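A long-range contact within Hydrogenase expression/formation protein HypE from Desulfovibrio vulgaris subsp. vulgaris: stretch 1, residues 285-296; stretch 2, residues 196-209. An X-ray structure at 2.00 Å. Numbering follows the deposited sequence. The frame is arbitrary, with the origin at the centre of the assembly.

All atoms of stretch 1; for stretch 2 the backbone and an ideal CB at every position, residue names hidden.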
ATOM      1  N   ALA A 285     -33.875   3.402 -12.826  1.00 53.00           N
ATOM      2  CA  ALA A 285     -33.650   2.426 -11.748  1.00 52.20           C
ATOM      3  C   ALA A 285     -32.338   2.702 -10.984  1.00 51.45           C
ATOM      4  O   ALA A 285     -32.327   2.691  -9.755  1.00 51.07           O
ATOM      5  CB  ALA A 285     -33.692   0.997 -12.289  1.00 52.20           C
ATOM      6  N   ALA A 286     -31.249   2.996 -11.702  1.00 50.80           N
ATOM      7  CA  ALA A 286     -29.970   3.317 -11.063  1.00 50.26           C
ATOM      8  C   ALA A 286     -30.074   4.562 -10.185  1.00 50.09           C
ATOM      9  O   ALA A 286     -29.573   4.587  -9.059  1.00 48.96           O
ATOM     10  CB  ALA A 286     -28.849   3.493 -12.112  1.00 49.61           C
ATOM     11  N   LEU A 287     -30.732   5.588 -10.712  1.00 49.62           N
ATOM     12  CA  LEU A 287     -30.978   6.827  -9.986  1.00 50.36           C
ATOM     13  C   LEU A 287     -31.793   6.584  -8.714  1.00 49.93           C
ATOM     14  O   LEU A 287     -31.541   7.224  -7.694  1.00 49.93           O
ATOM     15  CB  LEU A 287     -31.747   7.824 -10.872  1.00 50.21           C
ATOM     16  CG  LEU A 287     -31.141   9.201 -11.114  1.00 52.64           C
ATOM     17  CD1 LEU A 287     -32.247  10.182 -11.523  1.00 51.42           C
ATOM     18  CD2 LEU A 287     -30.303   9.741  -9.939  1.00 54.31           C
ATOM     19  N   ALA A 288     -32.790   5.698  -8.788  1.00 50.21           N
ATOM     20  CA  ALA A 288     -33.568   5.330  -7.606  1.00 49.96           C
ATOM     21  C   ALA A 288     -32.652   4.736  -6.533  1.00 49.53           C
ATOM     22  O   ALA A 288     -32.804   5.015  -5.348  1.00 50.12           O
ATOM     23  CB  ALA A 288     -34.693   4.339  -7.958  1.00 50.44           C
ATOM     24  N   VAL A 289     -31.700   3.914  -6.955  1.00 49.08           N
ATOM     25  CA  VAL A 289     -30.747   3.302  -6.033  1.00 47.85           C
ATOM     26  C   VAL A 289     -29.790   4.349  -5.437  1.00 47.78           C
ATOM     27  O   VAL A 289     -29.557   4.376  -4.226  1.00 47.37           O
ATOM     28  CB  VAL A 289     -29.997   2.117  -6.714  1.00 47.85           C
ATOM     29  CG1 VAL A 289     -28.778   1.687  -5.905  1.00 46.92           C
ATOM     30  CG2 VAL A 289     -30.974   0.932  -6.913  1.00 47.60           C
ATOM     31  N   LEU A 290     -29.260   5.220  -6.278  1.00 47.43           N
ATOM     32  CA  LEU A 290     -28.353   6.286  -5.866  1.00 48.01           C
ATOM     33  C   LEU A 290     -29.014   7.199  -4.840  1.00 47.81           C
ATOM     34  O   LEU A 290     -28.343   7.676  -3.889  1.00 47.61           O
ATOM     35  CB  LEU A 290     -27.912   7.104  -7.082  1.00 46.89           C
ATOM     36  CG  LEU A 290     -27.130   6.349  -8.161  1.00 49.74           C
ATOM     37  CD1 LEU A 290     -26.980   7.221  -9.397  1.00 48.11           C
ATOM     38  CD2 LEU A 290     -25.768   5.941  -7.623  1.00 48.95           C
ATOM     39  N   ARG A 291     -30.306   7.483  -4.964  1.00 47.83           N
ATOM     40  CA  ARG A 291     -31.050   8.309  -4.000  1.00 48.84           C
ATOM     41  C   ARG A 291     -31.038   7.746  -2.571  1.00 48.87           C
ATOM     42  O   ARG A 291     -31.162   8.497  -1.601  1.00 49.16           O
ATOM     43  CB  ARG A 291     -32.501   8.522  -4.467  1.00 48.79           C
ATOM     44  CG  ARG A 291     -32.611   9.526  -5.606  1.00 51.01           C
ATOM     45  CD  ARG A 291     -34.087   9.752  -5.971  1.00 54.27           C
ATOM     46  NE  ARG A 291     -34.198  10.574  -7.171  1.00 57.23           N
ATOM     47  CZ  ARG A 291     -34.682  10.172  -8.343  1.00 57.59           C
ATOM     48  NH1 ARG A 291     -35.135   8.934  -8.527  1.00 54.52           N
ATOM     49  NH2 ARG A 291     -34.711  11.031  -9.342  1.00 58.16           N
ATOM     50  N   GLU A 292     -30.854   6.434  -2.459  1.00 48.19           N
ATOM     51  CA  GLU A 292     -30.830   5.764  -1.165  1.00 48.75           C
ATOM     52  C   GLU A 292     -29.416   5.520  -0.655  1.00 48.74           C
ATOM     53  O   GLU A 292     -29.255   5.070   0.470  1.00 48.44           O
ATOM     54  CB  GLU A 292     -31.660   4.473  -1.196  1.00 47.64           C
ATOM     55  CG  GLU A 292     -33.089   4.716  -1.599  1.00 47.35           C
ATOM     56  CD  GLU A 292     -34.025   3.586  -1.217  1.00 49.42           C
ATOM     57  OE1 GLU A 292     -35.221   3.849  -1.107  1.00 53.57           O
ATOM     58  OE2 GLU A 292     -33.572   2.448  -1.023  1.00 48.27           O
ATOM     59  N   GLY A 293     -28.408   5.882  -1.455  1.00 48.60           N
ATOM     60  CA  GLY A 293     -26.999   5.715  -1.073  1.00 48.58           C
ATOM     61  C   GLY A 293     -26.475   6.896  -0.283  1.00 47.98           C
ATOM     62  O   GLY A 293     -27.184   7.879  -0.116  1.00 49.09           O
ATOM     63  N   PRO A 294     -25.220   6.833   0.186  1.00 47.51           N
ATOM     64  CA  PRO A 294     -24.710   7.953   0.971  1.00 47.35           C
ATOM     65  C   PRO A 294     -24.813   9.248   0.145  1.00 47.23           C
ATOM     66  O   PRO A 294     -24.550   9.220  -1.074  1.00 45.27           O
ATOM     67  CB  PRO A 294     -23.222   7.578   1.183  1.00 47.48           C
ATOM     68  CG  PRO A 294     -23.210   6.068   1.111  1.00 48.21           C
ATOM     69  CD  PRO A 294     -24.185   5.798  -0.008  1.00 48.16           C
ATOM     70  N   HIS A 295     -25.239  10.336   0.796  1.00 46.75           N
ATOM     71  CA  HIS A 295     -25.396  11.659   0.181  1.00 48.10           C
ATOM     72  C   HIS A 295     -26.381  11.702  -0.991  1.00 48.80           C
ATOM     73  O   HIS A 295     -26.458  12.692  -1.728  1.00 48.93           O
ATOM     74  CB  HIS A 295     -24.030  12.253  -0.205  1.00 47.35           C
ATOM     75  CG  HIS A 295     -23.000  12.086   0.865  1.00 46.66           C
ATOM     76  ND1 HIS A 295     -23.120  12.679   2.104  1.00 47.68           N
ATOM     77  CD2 HIS A 295     -21.871  11.344   0.912  1.00 47.01           C
ATOM     78  CE1 HIS A 295     -22.100  12.322   2.861  1.00 46.68           C
ATOM     79  NE2 HIS A 295     -21.327  11.515   2.159  1.00 47.39           N
ATOM     80  N   GLY A 296     -27.192  10.652  -1.104  1.00 49.42           N
ATOM     81  CA  GLY A 296     -28.109  10.515  -2.225  1.00 49.20           C
ATOM     82  C   GLY A 296     -29.271  11.477  -2.285  1.00 49.21           C
ATOM     83  O   GLY A 296     -30.005  11.452  -3.277  1.00 49.38           O
ATOM     84  N   UNK A 196     -16.667  17.419   4.880  1.00 51.25           N
ATOM     85  CA  UNK A 196     -16.275  16.296   4.051  1.00 50.65           C
ATOM     86  C   UNK A 196     -17.424  15.314   3.907  1.00 50.16           C
ATOM     87  O   UNK A 196     -18.254  15.162   4.809  1.00 50.41           O
ATOM     88  CB  UNK A 196     -15.046  15.598   4.637  1.00 50.65           C
ATOM     89  N   UNK A 197     -17.455  14.657   2.759  1.00 50.06           N
ATOM     90  CA  UNK A 197     -18.472  13.669   2.442  1.00 50.21           C
ATOM     91  C   UNK A 197     -17.893  12.257   2.548  1.00 50.18           C
ATOM     92  O   UNK A 197     -18.526  11.286   2.122  1.00 50.44           O
ATOM     93  CB  UNK A 197     -19.038  13.914   1.042  1.00 50.21           C
ATOM     94  N   UNK A 198     -16.690  12.154   3.109  1.00 50.10           N
ATOM     95  CA  UNK A 198     -15.987  10.875   3.239  1.00 50.63           C
ATOM     96  C   UNK A 198     -16.972   9.792   3.667  1.00 50.49           C
ATOM     97  O   UNK A 198     -17.534   9.836   4.764  1.00 51.01           O
ATOM     98  CB  UNK A 198     -14.837  10.982   4.243  1.00 50.63           C
ATOM     99  N   UNK A 199     -17.216   8.844   2.767  1.00 50.36           N
ATOM    100  CA  UNK A 199     -18.180   7.783   3.030  1.00 49.18           C
ATOM    101  C   UNK A 199     -17.921   6.630   2.092  1.00 48.88           C
ATOM    102  O   UNK A 199     -17.482   6.814   0.962  1.00 47.44           O
ATOM    103  CB  UNK A 199     -19.616   8.288   2.880  1.00 49.18           C
ATOM    104  N   UNK A 200     -18.244   5.446   2.571  1.00 47.60           N
ATOM    105  CA  UNK A 200     -18.124   4.197   1.833  1.00 49.33           C
ATOM    106  C   UNK A 200     -19.299   3.979   0.898  1.00 48.74           C
ATOM    107  O   UNK A 200     -20.443   4.075   1.313  1.00 49.77           O
ATOM    108  CB  UNK A 200     -18.006   3.019   2.802  1.00 49.33           C
ATOM    109  N   UNK A 201     -19.002   3.640  -0.353  1.00 49.29           N
ATOM    110  CA  UNK A 201     -20.019   3.490  -1.402  1.00 48.25           C
ATOM    111  C   UNK A 201     -20.197   2.055  -1.880  1.00 47.92           C
ATOM    112  O   UNK A 201     -20.926   1.806  -2.832  1.00 47.58           O
ATOM    113  CB  UNK A 201     -19.658   4.373  -2.598  1.00 48.25           C
ATOM    114  N   UNK A 202     -19.551   1.108  -1.210  1.00 48.91           N
ATOM    115  CA  UNK A 202     -19.626  -0.301  -1.624  1.00 49.05           C
ATOM    116  C   UNK A 202     -21.038  -0.887  -1.664  1.00 48.61           C
ATOM    117  O   UNK A 202     -21.361  -1.689  -2.552  1.00 48.38           O
ATOM    118  CB  UNK A 202     -18.773  -1.147  -0.677  1.00 49.05           C
ATOM    119  N   UNK A 203     -21.867  -0.514  -0.690  1.00 49.12           N
ATOM    120  CA  UNK A 203     -23.235  -1.035  -0.608  1.00 49.27           C
ATOM    121  C   UNK A 203     -24.128  -0.502  -1.754  1.00 48.77           C
ATOM    122  O   UNK A 203     -24.875  -1.270  -2.357  1.00 48.26           O
ATOM    123  CB  UNK A 203     -23.847  -0.666   0.745  1.00 49.27           C
ATOM    124  N   UNK A 204     -24.048   0.794  -2.060  1.00 48.63           N
ATOM    125  CA  UNK A 204     -24.771   1.329  -3.240  1.00 49.74           C
ATOM    126  C   UNK A 204     -24.306   0.640  -4.530  1.00 48.83           C
ATOM    127  O   UNK A 204     -25.132   0.291  -5.364  1.00 48.63           O
ATOM    128  CB  UNK A 204     -24.561   2.840  -3.356  1.00 49.74           C
ATOM    129  N   UNK A 205     -22.987   0.472  -4.692  1.00 48.53           N
ATOM    130  CA  UNK A 205     -22.420  -0.181  -5.887  1.00 48.14           C
ATOM    131  C   UNK A 205     -22.888  -1.630  -6.030  1.00 48.35           C
ATOM    132  O   UNK A 205     -23.268  -2.050  -7.116  1.00 47.04           O
ATOM    133  CB  UNK A 205     -20.892  -0.142  -5.832  1.00 48.14           C
ATOM    134  N   UNK A 206     -22.851  -2.396  -4.935  1.00 48.20           N
ATOM    135  CA  UNK A 206     -23.333  -3.770  -4.976  1.00 48.44           C
ATOM    136  C   UNK A 206     -24.782  -3.836  -5.510  1.00 48.26           C
ATOM    137  O   UNK A 206     -25.078  -4.624  -6.423  1.00 47.73           O
ATOM    138  CB  UNK A 206     -23.250  -4.394  -3.581  1.00 48.44           C
ATOM    139  N   UNK A 207     -25.669  -2.989  -4.979  1.00 48.17           N
ATOM    140  CA  UNK A 207     -27.066  -2.988  -5.420  1.00 48.57           C
ATOM    141  C   UNK A 207     -27.201  -2.535  -6.872  1.00 48.60           C
ATOM    142  O   UNK A 207     -28.020  -3.076  -7.607  1.00 48.64           O
ATOM    143  CB  UNK A 207     -27.904  -2.083  -4.515  1.00 48.57           C
ATOM    144  N   UNK A 208     -26.388  -1.559  -7.288  1.00 48.44           N
ATOM    145  CA  UNK A 208     -26.386  -1.113  -8.679  1.00 48.63           C
ATOM    146  C   UNK A 208     -26.047  -2.261  -9.618  1.00 48.88           C
ATOM    147  O   UNK A 208     -26.752  -2.513 -10.591  1.00 49.01           O
ATOM    148  CB  UNK A 208     -25.393   0.035  -8.872  1.00 48.63           C
ATOM    149  N   UNK A 209     -24.956  -2.949  -9.309  1.00 48.57           N
ATOM    150  CA  UNK A 209     -24.378  -3.937 -10.196  1.00 49.98           C
ATOM    151  C   UNK A 209     -25.228  -5.225 -10.267  1.00 50.46           C
ATOM    152  O   UNK A 209     -25.494  -5.756 -11.362  1.00 50.88           O
ATOM    153  CB  UNK A 209     -22.957  -4.267  -9.736  1.00 49.98           C
TER

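Position 196 has its CA-to-CB bond directed away from stretch 1, so the contact sets no preference. It is Ser-196, whose OG accepts a hydrogen bond from the backbone N of position 198 (3.2 Å).

At 197 the bond points toward stretch 1, and the ideal CB lies 3.5 Å from His-295 NE2. The backbone O already faces that nitrogen, so the side chain need only fit beside the imidazole; a small or short polar residue would do. Asp-197 is found. His-295 NE2 donates to Asp-197 O (2.8 Å, N-H...O angle 137°), while Asp-197 CB sits over one ring face, 3.9 Å from the centroid of the His-295 ring and 26° off the normal, a CH-pi contact. The carboxylate is hydrogen-bonded elsewhere in the structure.

Position 198 points away and is unconstrained here; it is Ser-198. Position 199, extended (phi/psi -161/150), points toward stretch 1, its ideal CB 3.7 Å from His-295 NE2 and 4.0 Å from Pro-294 CB. With neighbours already at contact distance, a small apolar side chain suits. It is Ala-199.

Position 200 points away, so many residues are possible. Ser-200 contributes backbone: its O lies 3.4 Å from Pro-294 CG.

At 201 the bond runs sideways and the ideal CB is 5.4 Å from Pro-294 CD, leaving room for a longer apolar chain to reach the proline. Leu-201 does so with chi1 m and chi2 t, bringing CD2 to 3.8 Å from Pro-294 CG.

Positions 202 and 203 have no stretch 1 atom near their ideal CBs; they are Asn-202 and Arg-203.

Position 204 points toward stretch 1; its ideal CB is 4.4 Å from Gly-293 CA and 5.1 Å from Val-289 CG1. A compact apolar residue, perhaps branched, fits. Val-204 packs CG2 3.4 Å from Gly-293 CA and 3.1 Å from Pro-294 CD, and CG1 3.8 Å from Val-289 CG1. A CB on Gly-293 would clash with CG2.

Positions 205 and 206 offer no contact: Val-205 and Glu-206.

At 207 the ideal CB is 4.1 Å from Val-289 CG1, and Glu-292 offers a carboxylate farther out, favouring a long chain, possibly basic. Extended Lys-207 passes Val-289 (CD to CG2, 4.0 Å); a water bridges its NZ and Glu-292 OE2, 2.8 Å from each.

At 208 the bond runs sideways and the ideal CB is 4.8 Å from Val-289 CG1; Ala-286 CB and Leu-290 CD2 lie farther, suiting a larger apolar residue. Leu-208 sets CD2 3.7 Å from Val-289 CG1 and CD1 4.0 Å from Leu-290 CD2. Position 209 is out of reach; it is Val-209.

Stretch 2 (196-209) SDSASLNRVVEKLV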
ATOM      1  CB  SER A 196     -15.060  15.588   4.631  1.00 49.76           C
ATOM      2  OG  SER A 196     -14.649  14.510   3.802  1.00 49.02           O
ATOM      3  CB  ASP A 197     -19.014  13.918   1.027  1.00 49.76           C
ATOM      4  CG  ASP A 197     -17.920  13.950  -0.044  1.00 49.41           C
ATOM      5  OD1 ASP A 197     -16.701  13.972   0.264  1.00 49.18           O
ATOM      6  OD2 ASP A 197     -18.299  13.955  -1.228  1.00 49.21           O
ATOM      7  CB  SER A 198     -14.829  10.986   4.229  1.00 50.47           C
ATOM      8  OG  SER A 198     -14.062   9.787   4.266  1.00 50.74           O
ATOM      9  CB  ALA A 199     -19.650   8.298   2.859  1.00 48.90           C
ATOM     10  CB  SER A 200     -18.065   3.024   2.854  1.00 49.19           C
ATOM     11  OG  SER A 200     -16.710   2.766   3.127  1.00 54.27           O
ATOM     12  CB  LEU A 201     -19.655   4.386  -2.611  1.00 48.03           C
ATOM     13  CG  LEU A 201     -19.513   5.896  -2.362  1.00 46.02           C
ATOM     14  CD1 LEU A 201     -19.062   6.593  -3.653  1.00 47.73           C
ATOM     15  CD2 LEU A 201     -20.811   6.475  -1.826  1.00 46.96           C
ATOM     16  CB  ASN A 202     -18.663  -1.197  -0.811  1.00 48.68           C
ATOM     17  CG  ASN A 202     -18.899  -1.125   0.687  1.00 50.62           C
ATOM     18  OD1 ASN A 202     -19.039  -0.052   1.258  1.00 52.94           O
ATOM     19  ND2 ASN A 202     -18.916  -2.275   1.334  1.00 52.47           N
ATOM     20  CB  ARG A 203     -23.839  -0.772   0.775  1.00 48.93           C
ATOM     21  CG  ARG A 203     -23.082  -1.547   1.893  1.00 50.17           C
ATOM     22  CD  ARG A 203     -23.554  -1.193   3.290  1.00 52.50           C
ATOM     23  NE  ARG A 203     -22.585  -1.690   4.283  1.00 62.22           N
ATOM     24  CZ  ARG A 203     -22.667  -2.855   4.926  1.00 65.81           C
ATOM     25  NH1 ARG A 203     -23.698  -3.675   4.733  1.00 69.14           N
ATOM     26  NH2 ARG A 203     -21.723  -3.200   5.798  1.00 68.45           N
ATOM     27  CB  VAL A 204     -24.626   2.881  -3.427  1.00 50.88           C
ATOM     28  CG1 VAL A 204     -25.810   3.443  -4.268  1.00 52.21           C
ATOM     29  CG2 VAL A 204     -24.647   3.562  -2.108  1.00 53.77           C
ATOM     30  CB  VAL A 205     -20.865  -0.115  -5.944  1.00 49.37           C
ATOM     31  CG1 VAL A 205     -20.316  -0.963  -7.097  1.00 49.81           C
ATOM     32  CG2 VAL A 205     -20.385   1.327  -6.116  1.00 46.12           C
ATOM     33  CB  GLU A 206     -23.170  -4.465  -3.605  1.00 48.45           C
ATOM     34  CG  GLU A 206     -23.752  -5.898  -3.574  1.00 49.63           C
ATOM     35  CD  GLU A 206     -23.154  -6.781  -2.498  1.00 50.18           C
ATOM     36  OE1 GLU A 206     -21.968  -6.599  -2.158  1.00 53.16           O
ATOM     37  OE2 GLU A 206     -23.861  -7.692  -2.009  1.00 54.57           O
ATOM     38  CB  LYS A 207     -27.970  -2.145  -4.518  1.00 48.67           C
ATOM     39  CG  LYS A 207     -29.448  -2.405  -4.786  1.00 48.60           C
ATOM     40  CD  LYS A 207     -30.369  -1.600  -3.891  1.00 48.89           C
ATOM     41  CE  LYS A 207     -31.790  -2.149  -3.988  1.00 47.92           C
ATOM     42  NZ  LYS A 207     -32.715  -1.409  -3.098  1.00 48.00           N
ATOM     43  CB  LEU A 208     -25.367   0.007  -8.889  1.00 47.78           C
ATOM     44  CG  LEU A 208     -25.729   1.429  -8.461  1.00 47.42           C
ATOM     45  CD1 LEU A 208     -24.532   2.349  -8.712  1.00 50.05           C
ATOM     46  CD2 LEU A 208     -26.991   1.952  -9.183  1.00 47.54           C
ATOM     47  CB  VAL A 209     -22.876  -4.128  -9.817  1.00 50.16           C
ATOM     48  CG1 VAL A 209     -22.425  -5.562  -9.819  1.00 52.24           C
ATOM     49  CG2 VAL A 209     -21.985  -3.194 -10.680  1.00 50.82           C
TER
HETATM   50  O   HOH W   1     -32.623   1.323  -3.420  1.00 48.23           O
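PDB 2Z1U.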